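Local coordinates for putative mandelate racemase (Salmonella typhimurium, PDB 2O56), which binds magnesium and probably works as a hydro-lyase (dehydratase) of the enolase superfamily, acting on a substrate that is not established, at residues Ser135-Gly140 against Gln158-Ala163; Thr175-Met178 against Asn183-Gln186; Lys196-Gly201 against Ala231-Arg236. All blocks are in the same frame, centred on the assembly; numbering follows the deposited sequence. Where two conformers were deposited one is given.

Contact 1 of 3, residues Ser135-Gly140 against Gln158-Ala163; sequences SQLQFG and QAALTA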
ATOM      1  N   SER A 135     -26.562 -29.410   9.982  1.00 26.74           N
ATOM      2  CA  SER A 135     -26.583 -27.934   9.920  1.00 27.60           C
ATOM      3  C   SER A 135     -27.729 -27.375  10.765  1.00 35.50           C
ATOM      4  O   SER A 135     -28.811 -27.964  10.811  1.00 40.29           O
ATOM      5  CB  SER A 135     -26.759 -27.465   8.472  1.00 31.87           C
ATOM      6  OG  SER A 135     -26.501 -26.065   8.344  1.00 29.78           O
ATOM      7  N   GLN A 136     -27.474 -26.240  11.423  1.00 30.60           N
ATOM      8  CA  GLN A 136     -28.473 -25.462  12.171  1.00 33.55           C
ATOM      9  C   GLN A 136     -29.151 -26.157  13.368  1.00 31.02           C
ATOM     10  O   GLN A 136     -30.381 -26.209  13.462  1.00 31.87           O
ATOM     11  CB  GLN A 136     -29.498 -24.771  11.252  1.00 35.83           C
ATOM     12  CG  GLN A 136     -28.931 -24.138   9.959  1.00 38.31           C
ATOM     13  CD  GLN A 136     -28.047 -22.891  10.172  1.00 45.77           C
ATOM     14  OE1 GLN A 136     -27.726 -22.506  11.296  1.00 59.73           O
ATOM     15  NE2 GLN A 136     -27.648 -22.265   9.068  1.00 46.68           N
ATOM     16  N   LEU A 137     -28.328 -26.656  14.283  1.00 29.75           N
ATOM     17  CA  LEU A 137     -28.763 -27.387  15.468  1.00 33.10           C
ATOM     18  C   LEU A 137     -29.613 -26.604  16.460  1.00 41.68           C
ATOM     19  O   LEU A 137     -30.233 -27.206  17.333  1.00 45.76           O
ATOM     20  CB  LEU A 137     -27.547 -27.947  16.214  1.00 28.24           C
ATOM     21  CG  LEU A 137     -27.187 -29.421  16.061  1.00 44.93           C
ATOM     22  CD1 LEU A 137     -27.283 -29.920  14.633  1.00 41.89           C
ATOM     23  CD2 LEU A 137     -25.808 -29.607  16.596  1.00 38.00           C
ATOM     24  N   GLN A 138     -29.640 -25.276  16.339  1.00 34.99           N
ATOM     25  CA  GLN A 138     -30.539 -24.438  17.135  1.00 30.55           C
ATOM     26  C   GLN A 138     -32.003 -24.786  16.900  1.00 30.14           C
ATOM     27  O   GLN A 138     -32.871 -24.433  17.701  1.00 38.23           O
ATOM     28  CB  GLN A 138     -30.294 -22.943  16.898  1.00 29.57           C
ATOM     29  CG  GLN A 138     -30.618 -22.459  15.460  1.00 26.21           C
ATOM     30  CD  GLN A 138     -29.444 -22.608  14.504  1.00 29.35           C
ATOM     31  OE1 GLN A 138     -28.497 -23.340  14.771  1.00 30.28           O
ATOM     32  NE2 GLN A 138     -29.500 -21.890  13.387  1.00 28.57           N
ATOM     33  N   PHE A 139     -32.273 -25.501  15.814  1.00 34.72           N
ATOM     34  CA  PHE A 139     -33.634 -25.903  15.501  1.00 36.17           C
ATOM     35  C   PHE A 139     -33.858 -27.380  15.772  1.00 36.27           C
ATOM     36  O   PHE A 139     -34.893 -27.936  15.406  1.00 40.54           O
ATOM     37  CB  PHE A 139     -33.970 -25.561  14.052  1.00 32.66           C
ATOM     38  CG  PHE A 139     -33.831 -24.101  13.727  1.00 40.68           C
ATOM     39  CD1 PHE A 139     -34.417 -23.132  14.532  1.00 35.47           C
ATOM     40  CD2 PHE A 139     -33.119 -23.695  12.608  1.00 40.96           C
ATOM     41  CE1 PHE A 139     -34.295 -21.789  14.231  1.00 41.54           C
ATOM     42  CE2 PHE A 139     -32.992 -22.341  12.293  1.00 43.25           C
ATOM     43  CZ  PHE A 139     -33.586 -21.389  13.100  1.00 34.97           C
ATOM     44  N   GLY A 140     -32.884 -28.008  16.418  1.00 40.20           N
ATOM     45  CA  GLY A 140     -32.999 -29.401  16.810  1.00 33.05           C
ATOM     46  C   GLY A 140     -32.449 -30.387  15.805  1.00 42.05           C
ATOM     47  O   GLY A 140     -32.063 -30.026  14.690  1.00 38.04           O
ATOM     48  N   GLN A 158     -27.570 -31.852  23.661  1.00 40.70           N
ATOM     49  CA  GLN A 158     -28.394 -33.009  23.313  1.00 39.50           C
ATOM     50  C   GLN A 158     -28.600 -33.161  21.810  1.00 38.51           C
ATOM     51  O   GLN A 158     -28.412 -34.248  21.272  1.00 34.46           O
ATOM     52  CB  GLN A 158     -29.751 -32.951  24.022  1.00 39.25           C
ATOM     53  CG  GLN A 158     -30.520 -34.271  23.993  1.00 67.65           C
ATOM     54  CD  GLN A 158     -29.625 -35.479  24.225  1.00 76.18           C
ATOM     55  OE1 GLN A 158     -29.062 -35.652  25.312  1.00 67.61           O
ATOM     56  NE2 GLN A 158     -29.484 -36.321  23.196  1.00 56.18           N
ATOM     57  N   ALA A 159     -28.982 -32.073  21.134  1.00 36.17           N
ATOM     58  CA  ALA A 159     -29.203 -32.124  19.685  1.00 30.79           C
ATOM     59  C   ALA A 159     -27.915 -32.512  18.943  1.00 31.57           C
ATOM     60  O   ALA A 159     -27.960 -33.252  17.950  1.00 37.10           O
ATOM     61  CB  ALA A 159     -29.759 -30.803  19.173  1.00 31.65           C
ATOM     62  N   ALA A 160     -26.782 -32.035  19.461  1.00 31.59           N
ATOM     63  CA  ALA A 160     -25.459 -32.338  18.915  1.00 32.12           C
ATOM     64  C   ALA A 160     -25.132 -33.810  19.090  1.00 35.49           C
ATOM     65  O   ALA A 160     -24.597 -34.452  18.181  1.00 31.33           O
ATOM     66  CB  ALA A 160     -24.401 -31.498  19.606  1.00 28.96           C
ATOM     67  N   LEU A 161     -25.457 -34.333  20.270  1.00 36.89           N
ATOM     68  CA  LEU A 161     -25.256 -35.752  20.587  1.00 36.05           C
ATOM     69  C   LEU A 161     -26.137 -36.674  19.751  1.00 26.55           C
ATOM     70  O   LEU A 161     -25.701 -37.761  19.350  1.00 37.55           O
ATOM     71  CB  LEU A 161     -25.488 -36.007  22.080  1.00 32.56           C
ATOM     72  CG  LEU A 161     -24.320 -35.669  23.008  1.00 34.80           C
ATOM     73  CD1 LEU A 161     -24.713 -35.758  24.491  1.00 38.21           C
ATOM     74  CD2 LEU A 161     -23.109 -36.540  22.724  1.00 35.04           C
ATOM     75  N   THR A 162     -27.369 -36.242  19.497  1.00 31.63           N
ATOM     76  CA  THR A 162     -28.259 -36.933  18.570  1.00 31.71           C
ATOM     77  C   THR A 162     -27.666 -37.041  17.168  1.00 39.41           C
ATOM     78  O   THR A 162     -27.695 -38.106  16.557  1.00 32.16           O
ATOM     79  CB  THR A 162     -29.652 -36.271  18.537  1.00 33.89           C
ATOM     80  OG1 THR A 162     -30.219 -36.295  19.856  1.00 45.44           O
ATOM     81  CG2 THR A 162     -30.593 -36.977  17.568  1.00 34.53           C
ATOM     82  N   ALA A 163     -27.109 -35.940  16.668  1.00 36.96           N
ATOM     83  CA  ALA A 163     -26.535 -35.911  15.317  1.00 33.42           C
ATOM     84  C   ALA A 163     -25.312 -36.822  15.239  1.00 29.95           C
ATOM     85  O   ALA A 163     -25.094 -37.506  14.229  1.00 35.25           O
ATOM     86  CB  ALA A 163     -26.162 -34.460  14.931  1.00 36.49           C
TER
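Gly-140 and Ala-159 bring the two backbones to their nearest approach, 5.5 Å between CA atoms, where the loop leaving strand 130-135 passes helix 153-165. Residues 137-139 of this loop form a short 3-10 turn, secured by Gly-140 N to Leu-137 O at 2.9 Å. Gly-140 lays its CA 4.2 Å from Ala-159 CB; at its backbone angles (phi 92°) a side chain would press on the carbonyl O of the residue before. Leu-137 is the main side chain: its CD2 branch, turned toward Ala-160 by an unstaggered chi1 of -102°, lies 3.6 Å from the CA atom and 3.8 Å from CB of that residue, while CG lies 4.3 Å from Ala-159 CB. Small alanines on this flank of the helix let loop and helix pack closely, through apolar contact alone. On the side away from the helix two glutamines meet: Gln-138 NE2 donates to Gln-136 OE1 at 2.8 Å, reaching it from above the carbonyl plane while OE1 lies close to the plane of the donor amide. Gln-136 NE2 in turn bonds Glu-221 OE1, a magnesium ligand, so Gln-136 is a second-shell residue of the metal site and Gln-138 steadies it from one layer further out. Apolar packing outward and polar contacts inward fit the (beta/alpha)7beta-barrel, a modified TIM barrel, of the enolase superfamily, whose post-strand loops frame the active site.

Contact 2 of 3, residues Thr175-Met178 against Asn183-Gln186; sequences TVAM and NWNQ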
ATOM      1  N   THR A 175     -25.648 -20.160  17.944  1.00 30.64           N
ATOM      2  CA  THR A 175     -26.007 -20.169  19.361  1.00 28.90           C
ATOM      3  C   THR A 175     -26.402 -18.794  19.907  1.00 35.81           C
ATOM      4  O   THR A 175     -26.738 -18.688  21.085  1.00 28.51           O
ATOM      5  CB  THR A 175     -24.884 -20.697  20.225  1.00 32.14           C
ATOM      6  OG1 THR A 175     -23.738 -19.846  20.089  1.00 31.03           O
ATOM      7  CG2 THR A 175     -24.538 -22.136  19.866  1.00 29.33           C
ATOM      8  N   VAL A 176     -26.364 -17.752  19.065  1.00 31.79           N
ATOM      9  CA  VAL A 176     -26.583 -16.378  19.545  1.00 30.31           C
ATOM     10  C   VAL A 176     -27.997 -15.840  19.277  1.00 32.20           C
ATOM     11  O   VAL A 176     -28.557 -15.110  20.104  1.00 39.35           O
ATOM     12  CB  VAL A 176     -25.480 -15.402  19.024  1.00 31.76           C
ATOM     13  CG1 VAL A 176     -25.797 -13.961  19.361  1.00 29.63           C
ATOM     14  CG2 VAL A 176     -24.157 -15.751  19.647  1.00 22.44           C
ATOM     15  N   ALA A 177     -28.574 -16.215  18.134  1.00 33.37           N
ATOM     16  CA  ALA A 177     -29.746 -15.517  17.582  1.00 36.26           C
ATOM     17  C   ALA A 177     -31.093 -15.985  18.172  1.00 37.99           C
ATOM     18  O   ALA A 177     -32.142 -15.399  17.899  1.00 34.43           O
ATOM     19  CB  ALA A 177     -29.757 -15.629  16.062  1.00 31.66           C
ATOM     20  N   MET A 178     -31.066 -17.041  18.979  1.00 34.83           N
ATOM     21  CA  MET A 178     -32.231 -17.407  19.783  1.00 34.31           C
ATOM     22  C   MET A 178     -32.050 -16.780  21.159  1.00 31.92           C
ATOM     23  O   MET A 178     -31.026 -17.010  21.807  1.00 39.19           O
ATOM     24  CB  MET A 178     -32.328 -18.934  19.935  1.00 39.30           C
ATOM     25  CG  MET A 178     -33.704 -19.455  20.412  1.00 36.27           C
ATOM     26  SD  MET A 178     -34.917 -19.550  19.077  1.00 44.47           S
ATOM     27  CE  MET A 178     -34.220 -20.823  18.025  1.00 35.31           C
ATOM     28  N   ASN A 183     -37.296 -16.776  21.065  1.00 39.48           N
ATOM     29  CA  ASN A 183     -37.495 -15.865  19.930  1.00 38.38           C
ATOM     30  C   ASN A 183     -36.250 -15.831  19.038  1.00 39.83           C
ATOM     31  O   ASN A 183     -35.133 -15.746  19.547  1.00 39.60           O
ATOM     32  CB  ASN A 183     -37.818 -14.448  20.426  1.00 38.37           C
ATOM     33  CG  ASN A 183     -38.994 -14.411  21.400  1.00 47.00           C
ATOM     34  OD1 ASN A 183     -40.129 -14.701  21.035  1.00 46.11           O
ATOM     35  ND2 ASN A 183     -38.724 -14.037  22.635  1.00 36.82           N
ATOM     36  N   TRP A 184     -36.463 -15.872  17.720  1.00 38.42           N
ATOM     37  CA  TRP A 184     -35.394 -15.970  16.727  1.00 41.02           C
ATOM     38  C   TRP A 184     -35.118 -14.621  16.090  1.00 46.04           C
ATOM     39  O   TRP A 184     -36.022 -14.029  15.504  1.00 40.49           O
ATOM     40  CB  TRP A 184     -35.773 -16.971  15.618  1.00 42.84           C
ATOM     41  CG  TRP A 184     -34.711 -17.112  14.539  1.00 39.33           C
ATOM     42  CD1 TRP A 184     -34.775 -16.651  13.251  1.00 39.89           C
ATOM     43  CD2 TRP A 184     -33.429 -17.739  14.675  1.00 31.16           C
ATOM     44  NE1 TRP A 184     -33.617 -16.964  12.580  1.00 34.52           N
ATOM     45  CE2 TRP A 184     -32.774 -17.629  13.430  1.00 39.27           C
ATOM     46  CE3 TRP A 184     -32.770 -18.388  15.732  1.00 40.93           C
ATOM     47  CZ2 TRP A 184     -31.489 -18.141  13.209  1.00 39.75           C
ATOM     48  CZ3 TRP A 184     -31.492 -18.896  15.512  1.00 44.16           C
ATOM     49  CH2 TRP A 184     -30.868 -18.768  14.258  1.00 44.12           C
ATOM     50  N   ASN A 185     -33.867 -14.163  16.194  1.00 37.88           N
ATOM     51  CA  ASN A 185     -33.396 -12.967  15.505  1.00 41.97           C
ATOM     52  C   ASN A 185     -34.256 -11.758  15.861  1.00 44.21           C
ATOM     53  O   ASN A 185     -34.833 -11.098  14.991  1.00 41.58           O
ATOM     54  CB  ASN A 185     -33.343 -13.184  13.978  1.00 41.43           C
ATOM     55  CG  ASN A 185     -32.546 -12.104  13.252  1.00 40.17           C
ATOM     56  OD1 ASN A 185     -31.639 -11.488  13.818  1.00 49.46           O
ATOM     57  ND2 ASN A 185     -32.888 -11.873  11.988  1.00 49.34           N
ATOM     58  N   GLN A 186     -34.360 -11.467  17.149  1.00 36.44           N
ATOM     59  CA  GLN A 186     -35.170 -10.339  17.538  1.00 44.81           C
ATOM     60  C   GLN A 186     -34.455  -9.317  18.394  1.00 45.34           C
ATOM     61  O   GLN A 186     -34.990  -8.231  18.642  1.00 54.78           O
ATOM     62  CB  GLN A 186     -36.468 -10.807  18.167  1.00 35.93           C
ATOM     63  CG  GLN A 186     -37.538 -11.117  17.133  1.00 41.51           C
ATOM     64  CD  GLN A 186     -38.774 -11.729  17.752  1.00 60.87           C
ATOM     65  OE1 GLN A 186     -39.025 -11.594  18.957  1.00 58.27           O
ATOM     66  NE2 GLN A 186     -39.556 -12.412  16.931  1.00 62.44           N
TER
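Ala-177 sets its CB over one face of the Trp-184 six-membered ring, 3.9 Å from the centroid and 18° off the ring normal, a CH-pi contact offset toward the CZ3-CH2 rim. Met-178 meets the same indole from another direction, its side chain crossing the tryptophan at about a right angle. Bends at chi2 and chi3 turn the methionine so that CE lies 3.6 Å from Trp-184 CE3. The indole owes its place against Ala-177 CB to a CG anti to the backbone N (chi1 179°). Backbone contacts tie the two segments together. Asn-185 N donates to Ala-177 O at 2.7 Å in an almost straight bond (174°), and Met-178 CA approaches Asn-183 O at 3.4 Å as a CA-H...O contact; Met-178 and Trp-184 form a single beta bridge. Asp-174 OD1 accepts from the N atoms of Val-176 and Ala-177, and Arg-204 NH1 bonds the O atoms of Thr-175 and Met-178. The side chain of Trp-184 is about 9 Å from the bound magnesium ion. This loop follows barrel strand 170-173; in the enolase superfamily loops at the C-terminal strand ends line the active site, so Trp-184 probably helps wall that pocket.

Contact 3 of 3, residues Lys196-Gly201 against Ala231-Arg236; sequences KILRLG and AIQFGR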
ATOM      1  N   LYS A 196     -24.120 -10.414  28.715  1.00 35.77           N
ATOM      2  CA  LYS A 196     -25.165 -11.436  28.838  1.00 40.11           C
ATOM      3  C   LYS A 196     -25.694 -11.917  27.493  1.00 41.51           C
ATOM      4  O   LYS A 196     -26.001 -13.091  27.325  1.00 39.49           O
ATOM      5  CB  LYS A 196     -26.326 -10.931  29.697  1.00 37.96           C
ATOM      6  CG  LYS A 196     -26.845  -9.552  29.331  1.00 42.96           C
ATOM      7  CD  LYS A 196     -28.032  -9.169  30.188  1.00 50.19           C
ATOM      8  CE  LYS A 196     -28.158  -7.665  30.261  1.00 53.43           C
ATOM      9  NZ  LYS A 196     -29.504  -7.286  30.760  1.00 77.71           N
ATOM     10  N   ILE A 197     -25.795 -11.004  26.535  1.00 33.79           N
ATOM     11  CA  ILE A 197     -26.266 -11.348  25.199  1.00 40.48           C
ATOM     12  C   ILE A 197     -25.402 -12.442  24.576  1.00 32.17           C
ATOM     13  O   ILE A 197     -25.921 -13.424  24.042  1.00 48.09           O
ATOM     14  CB  ILE A 197     -26.339 -10.091  24.301  1.00 42.80           C
ATOM     15  CG1 ILE A 197     -27.247  -9.041  24.957  1.00 51.82           C
ATOM     16  CG2 ILE A 197     -26.848 -10.456  22.925  1.00 45.98           C
ATOM     17  CD1 ILE A 197     -27.317  -7.713  24.234  1.00 58.56           C
ATOM     18  N   LEU A 198     -24.085 -12.307  24.702  1.00 25.41           N
ATOM     19  CA  LEU A 198     -23.151 -13.217  24.040  1.00 28.42           C
ATOM     20  C   LEU A 198     -22.751 -14.395  24.935  1.00 35.06           C
ATOM     21  O   LEU A 198     -22.333 -15.431  24.441  1.00 31.83           O
ATOM     22  CB  LEU A 198     -21.902 -12.461  23.575  1.00 30.10           C
ATOM     23  CG  LEU A 198     -22.129 -11.510  22.396  1.00 37.86           C
ATOM     24  CD1 LEU A 198     -20.860 -10.749  22.093  1.00 24.40           C
ATOM     25  CD2 LEU A 198     -22.618 -12.275  21.147  1.00 34.76           C
ATOM     26  N   ARG A 199     -22.887 -14.220  26.249  1.00 33.78           N
ATOM     27  CA  ARG A 199     -22.542 -15.256  27.233  1.00 31.16           C
ATOM     28  C   ARG A 199     -23.424 -16.496  27.067  1.00 29.85           C
ATOM     29  O   ARG A 199     -22.941 -17.636  27.172  1.00 37.83           O
ATOM     30  CB  ARG A 199     -22.684 -14.670  28.647  1.00 39.39           C
ATOM     31  CG  ARG A 199     -22.538 -15.655  29.809  1.00 42.08           C
ATOM     32  CD  ARG A 199     -21.104 -16.033  30.077  1.00 42.38           C
ATOM     33  NE  ARG A 199     -20.166 -14.928  29.914  1.00 54.01           N
ATOM     34  CZ  ARG A 199     -18.908 -15.079  29.505  1.00 66.84           C
ATOM     35  NH1 ARG A 199     -18.437 -16.292  29.229  1.00 54.40           N
ATOM     36  NH2 ARG A 199     -18.119 -14.018  29.367  1.00 47.95           N
ATOM     37  N   LEU A 200     -24.708 -16.254  26.801  1.00 31.14           N
ATOM     38  CA  LEU A 200     -25.662 -17.285  26.437  1.00 34.21           C
ATOM     39  C   LEU A 200     -25.197 -18.128  25.240  1.00 40.13           C
ATOM     40  O   LEU A 200     -25.125 -19.354  25.326  1.00 30.43           O
ATOM     41  CB  LEU A 200     -27.024 -16.656  26.146  1.00 35.01           C
ATOM     42  CG  LEU A 200     -28.190 -17.601  25.829  1.00 36.36           C
ATOM     43  CD1 LEU A 200     -28.405 -18.634  26.950  1.00 32.98           C
ATOM     44  CD2 LEU A 200     -29.457 -16.790  25.593  1.00 33.84           C
ATOM     45  N   GLY A 201     -24.887 -17.452  24.135  1.00 35.45           N
ATOM     46  CA  GLY A 201     -24.245 -18.062  22.975  1.00 26.95           C
ATOM     47  C   GLY A 201     -23.013 -18.882  23.316  1.00 30.01           C
ATOM     48  O   GLY A 201     -22.893 -20.018  22.864  1.00 33.19           O
ATOM     49  N   ALA A 231     -19.243  -9.431  15.985  1.00 20.37           N
ATOM     50  CA  ALA A 231     -18.646 -10.662  15.442  1.00 23.95           C
ATOM     51  C   ALA A 231     -17.277 -10.899  16.075  1.00 25.73           C
ATOM     52  O   ALA A 231     -16.922 -12.037  16.421  1.00 28.66           O
ATOM     53  CB  ALA A 231     -18.508 -10.578  13.895  1.00 20.65           C
ATOM     54  N   ILE A 232     -16.508  -9.826  16.226  1.00 19.63           N
ATOM     55  CA  ILE A 232     -15.215  -9.906  16.917  1.00 19.21           C
ATOM     56  C   ILE A 232     -15.357 -10.256  18.400  1.00 27.56           C
ATOM     57  O   ILE A 232     -14.615 -11.081  18.910  1.00 25.19           O
ATOM     58  CB  ILE A 232     -14.360  -8.638  16.722  1.00 27.02           C
ATOM     59  CG1 ILE A 232     -13.868  -8.561  15.261  1.00 23.16           C
ATOM     60  CG2 ILE A 232     -13.160  -8.619  17.699  1.00 23.93           C
ATOM     61  CD1 ILE A 232     -13.408  -7.161  14.849  1.00 24.36           C
ATOM     62  N   GLN A 233     -16.322  -9.636  19.074  1.00 25.12           N
ATOM     63  CA  GLN A 233     -16.551  -9.887  20.508  1.00 24.52           C
ATOM     64  C   GLN A 233     -16.856 -11.378  20.721  1.00 26.18           C
ATOM     65  O   GLN A 233     -16.227 -12.045  21.541  1.00 30.08           O
ATOM     66  CB  GLN A 233     -17.730  -9.029  20.980  1.00 27.26           C
ATOM     67  CG  GLN A 233     -17.754  -8.789  22.488  1.00 31.15           C
ATOM     68  CD  GLN A 233     -18.949  -7.954  22.927  1.00 33.45           C
ATOM     69  OE1 GLN A 233     -19.437  -7.100  22.189  1.00 31.77           O
ATOM     70  NE2 GLN A 233     -19.434  -8.220  24.135  1.00 31.09           N
ATOM     71  N   PHE A 234     -17.793 -11.895  19.931  1.00 25.33           N
ATOM     72  CA  PHE A 234     -18.181 -13.292  20.007  1.00 27.06           C
ATOM     73  C   PHE A 234     -17.087 -14.265  19.592  1.00 34.43           C
ATOM     74  O   PHE A 234     -16.841 -15.263  20.278  1.00 23.45           O
ATOM     75  CB  PHE A 234     -19.463 -13.561  19.219  1.00 26.32           C
ATOM     76  CG  PHE A 234     -20.029 -14.920  19.482  1.00 30.57           C
ATOM     77  CD1 PHE A 234     -20.454 -15.267  20.769  1.00 24.87           C
ATOM     78  CD2 PHE A 234     -20.098 -15.868  18.469  1.00 25.35           C
ATOM     79  CE1 PHE A 234     -20.958 -16.526  21.029  1.00 31.21           C
ATOM     80  CE2 PHE A 234     -20.609 -17.133  18.724  1.00 32.81           C
ATOM     81  CZ  PHE A 234     -21.039 -17.457  20.014  1.00 23.34           C
ATOM     82  N   GLY A 235     -16.412 -13.982  18.481  1.00 23.74           N
ATOM     83  CA  GLY A 235     -15.370 -14.907  17.998  1.00 22.55           C
ATOM     84  C   GLY A 235     -14.253 -15.117  19.004  1.00 24.33           C
ATOM     85  O   GLY A 235     -13.771 -16.247  19.194  1.00 29.56           O
ATOM     86  N   ARG A 236     -13.852 -14.032  19.662  1.00 27.68           N
ATOM     87  CA  ARG A 236     -12.801 -14.059  20.686  0.60 32.52           C
ATOM     88  C   ARG A 236     -13.215 -14.901  21.895  1.00 25.51           C
ATOM     89  O   ARG A 236     -12.384 -15.543  22.521  1.00 31.00           O
ATOM     90  CB  ARG A 236     -12.476 -12.642  21.160  0.60 31.80           C
ATOM     91  CG  ARG A 236     -11.547 -11.862  20.237  0.60 42.84           C
ATOM     92  CD  ARG A 236     -11.079 -10.576  20.900  0.60 48.84           C
ATOM     93  NE  ARG A 236     -10.202  -9.798  20.030  0.60 43.63           N
ATOM     94  CZ  ARG A 236     -10.207  -8.471  19.942  0.60 49.15           C
ATOM     95  NH1 ARG A 236     -11.050  -7.743  20.672  0.60 35.41           N
ATOM     96  NH2 ARG A 236      -9.365  -7.872  19.111  0.60 29.54           N
TER
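Leu-198 of helix 195-212 packs between Gln-233 and Phe-234 of helix 228-238, joining two consecutive helices on the outside of the (beta/alpha)7beta-barrel, a modified TIM barrel. The short segments run broadly parallel, their axes 10.3 Å apart and crossing at -42°, and the backbones come nearest at Leu-198 and Phe-234, with 6.4 Å between CA atoms. Along the second segment, Ala-231 and Ile-232 pack instead on helix 255-264, so helix 228-238 is packed between two helical neighbours. Ala-231 O also accepts from Gly-235 N at 2.9 Å within the helical turn, and from Tyr-246 OH.

Gln-233 is the first residue to reach helix 195-212. With CG anti to the backbone N (chi1 -159°) and the chain extended beyond it, its whole aliphatic length and amide lie against one methyl, Leu-198 CD1, which comes within 3.5 Å of Gln-233 CD. The amide serves a polar role as well: NE2 donates to Leu-193 O, which binds its end to the residues just ahead of helix 195-212 while the leucine methyl packs against it.

Phe-234 follows, meeting the other branch of the same leucine. Leu-198 CD2 lies 3.7 Å from Phe-234 CD1, approaching the ring obliquely. With CG anti to the backbone N (chi1 -169°), the phenyl reaches across to the other helix, CE1 3.8 Å from Leu-198 O. Thr-175, Val-176 and Met-222, from the loops after two barrel strands, touch the same phenyl. Along its CE1 edge the ring meets Gly-201, a glycine at a point where a side chain would run into the ring, and Phe-234 CE1 stops 3.9 Å from Gly-201 C, which lies near the ring plane.

Overall arrangement
Contacts 1 and 3 are buried packing on helices of the barrel; contact 2 is a partly buried loop nearer the metal. Contact 1 sets a loop on helix 153-165, contact 3 joins two helices, and contact 2 lies within one loop. Their chemistry follows: apolar contact across contacts 1 and 3, but a backbone hydrogen bond and aromatic packing in contact 2. Contact 2 touches both others. Phe-139 and Gln-138 of contact 1 meet Trp-184; toward contact 3, Val-176 packs on Phe-234 while Thr-175 OG1 probably hydrogen-bonds Gly-201 O. Contacts 1 and 3 do not touch, their nearest atoms being about 10 Å apart.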